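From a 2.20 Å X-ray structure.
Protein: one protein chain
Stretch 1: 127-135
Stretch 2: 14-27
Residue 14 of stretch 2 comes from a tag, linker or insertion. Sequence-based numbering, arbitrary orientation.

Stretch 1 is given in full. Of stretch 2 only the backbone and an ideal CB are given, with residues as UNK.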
# COMPACT_ATOMS: atom_id res chain seq x y z
N THR B 127 -6.66 13.01 -13.60
CA THR B 127 -7.71 12.55 -14.51
C THR B 127 -8.41 13.73 -15.19
O THR B 127 -8.63 13.73 -16.41
CB THR B 127 -8.77 11.70 -13.80
OG1 THR B 127 -8.17 10.49 -13.31
CG2 THR B 127 -9.91 11.35 -14.73
N LEU B 128 -8.78 14.73 -14.40
CA LEU B 128 -9.39 15.93 -14.95
C LEU B 128 -8.49 16.58 -15.99
O LEU B 128 -8.94 16.95 -17.06
CB LEU B 128 -9.72 16.92 -13.85
CG LEU B 128 -11.10 16.76 -13.24
CD1 LEU B 128 -11.25 17.73 -12.07
CD2 LEU B 128 -12.19 16.99 -14.28
N MET B 129 -7.21 16.69 -15.65
CA MET B 129 -6.26 17.38 -16.52
C MET B 129 -6.15 16.68 -17.86
O MET B 129 -6.02 17.32 -18.90
CB MET B 129 -4.89 17.48 -15.87
CG MET B 129 -4.13 18.78 -16.16
SD MET B 129 -2.61 18.87 -15.18
CE MET B 129 -3.24 18.49 -13.54
N GLN B 130 -6.20 15.35 -17.83
CA GLN B 130 -6.17 14.56 -19.05
C GLN B 130 -7.42 14.78 -19.89
O GLN B 130 -7.34 14.88 -21.11
CB GLN B 130 -6.01 13.08 -18.73
CG GLN B 130 -4.69 12.70 -18.08
CD GLN B 130 -4.57 11.18 -17.93
OE1 GLN B 130 -4.60 10.44 -18.92
NE2 GLN B 130 -4.44 10.72 -16.69
N ASN B 131 -8.57 14.83 -19.23
CA ASN B 131 -9.83 15.07 -19.92
C ASN B 131 -9.89 16.44 -20.60
O ASN B 131 -10.35 16.55 -21.73
CB ASN B 131 -11.00 14.93 -18.95
CG ASN B 131 -11.21 13.51 -18.53
OD1 ASN B 131 -10.43 12.62 -18.88
ND2 ASN B 131 -12.27 13.27 -17.77
N PHE B 132 -9.45 17.47 -19.89
CA PHE B 132 -9.34 18.80 -20.48
C PHE B 132 -8.35 18.80 -21.64
O PHE B 132 -8.54 19.52 -22.62
CB PHE B 132 -8.91 19.82 -19.43
CG PHE B 132 -9.99 20.15 -18.44
CD1 PHE B 132 -11.29 20.39 -18.87
CD2 PHE B 132 -9.71 20.22 -17.09
CE1 PHE B 132 -12.29 20.70 -17.96
CE2 PHE B 132 -10.69 20.54 -16.18
CZ PHE B 132 -11.98 20.77 -16.61
N LEU B 133 -7.31 18.00 -21.53
CA LEU B 133 -6.29 17.92 -22.56
C LEU B 133 -6.86 17.35 -23.85
O LEU B 133 -6.32 17.60 -24.93
CB LEU B 133 -5.11 17.08 -22.08
CG LEU B 133 -3.80 17.13 -22.86
CD1 LEU B 133 -3.31 18.55 -23.03
CD2 LEU B 133 -2.75 16.32 -22.13
N GLU B 134 -7.97 16.62 -23.75
CA GLU B 134 -8.48 15.84 -24.86
C GLU B 134 -9.79 16.37 -25.47
O GLU B 134 -10.76 15.62 -25.59
CB GLU B 134 -8.68 14.39 -24.41
CG GLU B 134 -7.38 13.70 -24.04
CD GLU B 134 -7.58 12.43 -23.23
OE1 GLU B 134 -8.75 12.06 -22.99
OE2 GLU B 134 -6.57 11.80 -22.84
N ALA B 135 -9.81 17.64 -25.85
CA ALA B 135 -10.95 18.20 -26.59
C ALA B 135 -10.89 17.81 -28.08
O ALA B 135 -10.39 18.57 -28.92
CB ALA B 135 -10.99 19.72 -26.44
N UNK B 14 -8.99 28.19 -23.26
CA UNK B 14 -10.07 27.80 -22.38
C UNK B 14 -9.91 26.40 -21.83
O UNK B 14 -9.84 26.21 -20.65
CB UNK B 14 -11.41 27.91 -23.12
N UNK B 15 -9.87 25.41 -22.71
CA UNK B 15 -9.56 24.06 -22.31
C UNK B 15 -8.20 24.12 -21.70
O UNK B 15 -7.92 23.37 -20.78
CB UNK B 15 -9.62 23.07 -23.47
N UNK B 16 -7.36 25.02 -22.16
CA UNK B 16 -6.07 25.25 -21.54
C UNK B 16 -6.18 25.96 -20.20
O UNK B 16 -5.44 25.70 -19.29
CB UNK B 16 -5.18 26.06 -22.48
N UNK B 17 -7.07 26.91 -20.12
CA UNK B 17 -7.36 27.58 -18.85
C UNK B 17 -7.92 26.61 -17.81
O UNK B 17 -7.60 26.70 -16.63
CB UNK B 17 -8.35 28.73 -19.07
N UNK B 18 -8.75 25.68 -18.25
CA UNK B 18 -9.29 24.65 -17.37
C UNK B 18 -8.21 23.74 -16.79
O UNK B 18 -8.30 23.31 -15.64
CB UNK B 18 -10.32 23.81 -18.13
N UNK B 19 -7.19 23.44 -17.57
CA UNK B 19 -6.19 22.54 -17.03
C UNK B 19 -5.12 23.32 -16.28
O UNK B 19 -4.41 22.75 -15.46
CB UNK B 19 -5.56 21.71 -18.15
N UNK B 20 -5.01 24.62 -16.54
CA UNK B 20 -4.22 25.46 -15.66
C UNK B 20 -4.83 25.46 -14.26
O UNK B 20 -4.12 25.31 -13.26
CB UNK B 20 -4.13 26.88 -16.21
N UNK B 21 -6.15 25.62 -14.20
CA UNK B 21 -6.86 25.67 -12.92
C UNK B 21 -6.76 24.32 -12.22
O UNK B 21 -6.53 24.26 -11.00
CB UNK B 21 -8.33 26.06 -13.12
N UNK B 22 -6.91 23.25 -12.99
CA UNK B 22 -6.81 21.89 -12.48
C UNK B 22 -5.42 21.64 -11.91
O UNK B 22 -5.28 21.05 -10.84
CB UNK B 22 -7.13 20.88 -13.58
N UNK B 23 -4.40 22.13 -12.59
CA UNK B 23 -3.06 22.02 -12.06
C UNK B 23 -2.88 22.87 -10.79
O UNK B 23 -2.15 22.49 -9.87
CB UNK B 23 -2.05 22.44 -13.13
N UNK B 24 -3.55 24.02 -10.71
CA UNK B 24 -3.43 24.85 -9.53
C UNK B 24 -4.04 24.16 -8.33
O UNK B 24 -3.49 24.19 -7.23
CB UNK B 24 -4.09 26.21 -9.76
N UNK B 25 -5.20 23.53 -8.54
CA UNK B 25 -5.88 22.76 -7.50
C UNK B 25 -4.99 21.64 -6.95
O UNK B 25 -4.87 21.45 -5.74
CB UNK B 25 -7.18 22.17 -8.05
N UNK B 26 -4.34 20.91 -7.85
CA UNK B 26 -3.47 19.81 -7.47
C UNK B 26 -2.30 20.31 -6.62
O UNK B 26 -1.98 19.73 -5.58
CB UNK B 26 -2.95 19.09 -8.72
N UNK B 27 -1.69 21.41 -7.03
CA UNK B 27 -0.63 22.05 -6.24
C UNK B 27 -1.15 22.51 -4.87
O UNK B 27 -0.46 22.36 -3.85
CB UNK B 27 -0.05 23.24 -7.00

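Both stretches are mainly helical. The two helices run nearly antiparallel, at 170°, with axes 8.8 Å apart at closest approach. Stretch 1 offers a mostly apolar surface built from Met 129, Phe 132 and Leu 133.

Position 14 has nothing of stretch 1 within 5.5 Å of its ideal CB, so almost anything fits. It is Ser 14, left from an expression tag.

At position 15 the CA-to-CB bond points sideways. The ideal CB lies 3.8 Å from Phe 132 O. A flexible apolar chain would suit, since it could follow the ring edge of Phe 132. The residue is Met 15. Its CG packs 3.9 Å from Ala 135 CB and comes within 3.1 Å of Phe 132 O, a tight contact. Its CE reaches the ring edge, 3.8 Å from Phe 132 CD1.

Positions 16 and 17 make no contact with stretch 1, and polar or apolar residues are possible. They are Leu 16 and Asn 17.

Position 18 points toward stretch 1, with its ideal CB 3.6 Å from Phe 132 CD1. The CB meets the ring face directly, so any residue whose outer atoms can turn off the ring would do; Ala, Ser or Asn are examples. It is Asn 18. Its CB sits 3.5 Å from the centroid of the Phe 132 ring, 4° off the normal, a CH-pi contact.

Position 19 also points toward stretch 1. The ideal CB is 3.8 Å from Met 129 CG and 4.1 Å from Phe 132 CB. A flexible apolar chain suits this apolar surface; Met or Leu would serve. Met 19 places its SD 3.6 Å from Leu 133 CD1. Its CE is 3.4 Å from Phe 132 O.

Positions 20 and 21 have no stretch 1 atom near their ideal CB, so stretch 1 sets no preference, polar or apolar. They are Leu 20 and Ile 21.

Position 22 points toward a space bounded by Phe 132, Met 129 and Leu 128. A small or medium side chain is favoured: Ala, Ser, Thr or Val. Thr 22 places CG2 3.9 Å from Leu 128 CB. Its OG1 lies at the ring edge, 3.1 Å from Phe 132 CE2, and donates a hydrogen bond to Asn 18 O at 2.9 Å.

At position 23 the bond points sideways, with Met 129 CE 4.1 Å from the ideal CB. Many residues could flank that methyl. Asn 23 does so with its CB, and its ND2 is hydrogen-bonded elsewhere in the structure.

Position 24 is out of reach; 25 points toward stretch 1 but has none of its atoms within 5.5 Å of the ideal CB. Stretch 1 sets no choice at either. They are Glu 24 and Ile 25.

Position 26 points toward stretch 1, with its ideal CB 4.9 Å from Met 129 CE. A long chain with an aliphatic stem would suit. Lys 26 brings its CD within 4.2 Å of Met 129 CE.

Position 27 is out of reach and unconstrained: Gln 27.

Stretch 2 14-27: SMLNNMLITNEIKQ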
# COMPACT_ATOMS: atom_id res chain seq x y z
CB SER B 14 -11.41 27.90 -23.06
OG SER B 14 -12.43 27.52 -22.17
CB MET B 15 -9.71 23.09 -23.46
CG MET B 15 -10.56 21.84 -23.18
SD MET B 15 -12.45 22.13 -22.70
CE MET B 15 -13.08 20.33 -22.27
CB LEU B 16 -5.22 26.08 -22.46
CG LEU B 16 -3.87 26.55 -21.95
CD1 LEU B 16 -2.85 25.45 -22.13
CD2 LEU B 16 -3.42 27.77 -22.71
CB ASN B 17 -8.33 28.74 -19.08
CG ASN B 17 -8.79 29.38 -17.80
OD1 ASN B 17 -8.01 30.05 -17.11
ND2 ASN B 17 -10.07 29.20 -17.46
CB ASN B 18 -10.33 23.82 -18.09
CG ASN B 18 -11.64 24.54 -18.24
OD1 ASN B 18 -11.96 25.42 -17.44
ND2 ASN B 18 -12.42 24.17 -19.24
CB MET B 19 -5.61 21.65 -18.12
CG MET B 19 -4.61 22.25 -19.04
SD MET B 19 -4.27 20.92 -20.47
CE MET B 19 -5.82 21.27 -21.59
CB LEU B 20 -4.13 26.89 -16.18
CG LEU B 20 -3.16 27.12 -17.34
CD1 LEU B 20 -3.02 28.61 -17.61
CD2 LEU B 20 -1.81 26.49 -17.02
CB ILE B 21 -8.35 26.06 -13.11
CG1 ILE B 21 -8.45 27.48 -13.68
CG2 ILE B 21 -9.10 25.96 -11.77
CD1 ILE B 21 -9.87 27.96 -13.99
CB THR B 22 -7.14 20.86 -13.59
OG1 THR B 22 -8.52 20.99 -13.95
CG2 THR B 22 -6.88 19.45 -13.12
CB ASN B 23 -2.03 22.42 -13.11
CG ASN B 23 -0.61 22.31 -12.60
OD1 ASN B 23 -0.14 21.22 -12.29
ND2 ASN B 23 0.08 23.43 -12.51
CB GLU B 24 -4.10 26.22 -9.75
CG GLU B 24 -3.24 27.18 -10.56
CD GLU B 24 -4.00 28.39 -11.08
OE1 GLU B 24 -5.08 28.73 -10.52
OE2 GLU B 24 -3.52 29.00 -12.05
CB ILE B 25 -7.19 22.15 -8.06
CG1 ILE B 25 -8.19 23.26 -8.37
CG2 ILE B 25 -7.77 21.12 -7.09
CD1 ILE B 25 -9.34 22.82 -9.25
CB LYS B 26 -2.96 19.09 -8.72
CG LYS B 26 -2.21 17.80 -8.46
CD LYS B 26 -1.82 17.13 -9.78
CE LYS B 26 -1.15 15.79 -9.51
NZ LYS B 26 -0.22 15.92 -8.34
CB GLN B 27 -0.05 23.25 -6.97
CG GLN B 27 0.54 22.99 -8.34
CD GLN B 27 1.19 24.27 -8.92
OE1 GLN B 27 0.63 25.38 -8.83
NE2 GLN B 27 2.38 24.11 -9.49
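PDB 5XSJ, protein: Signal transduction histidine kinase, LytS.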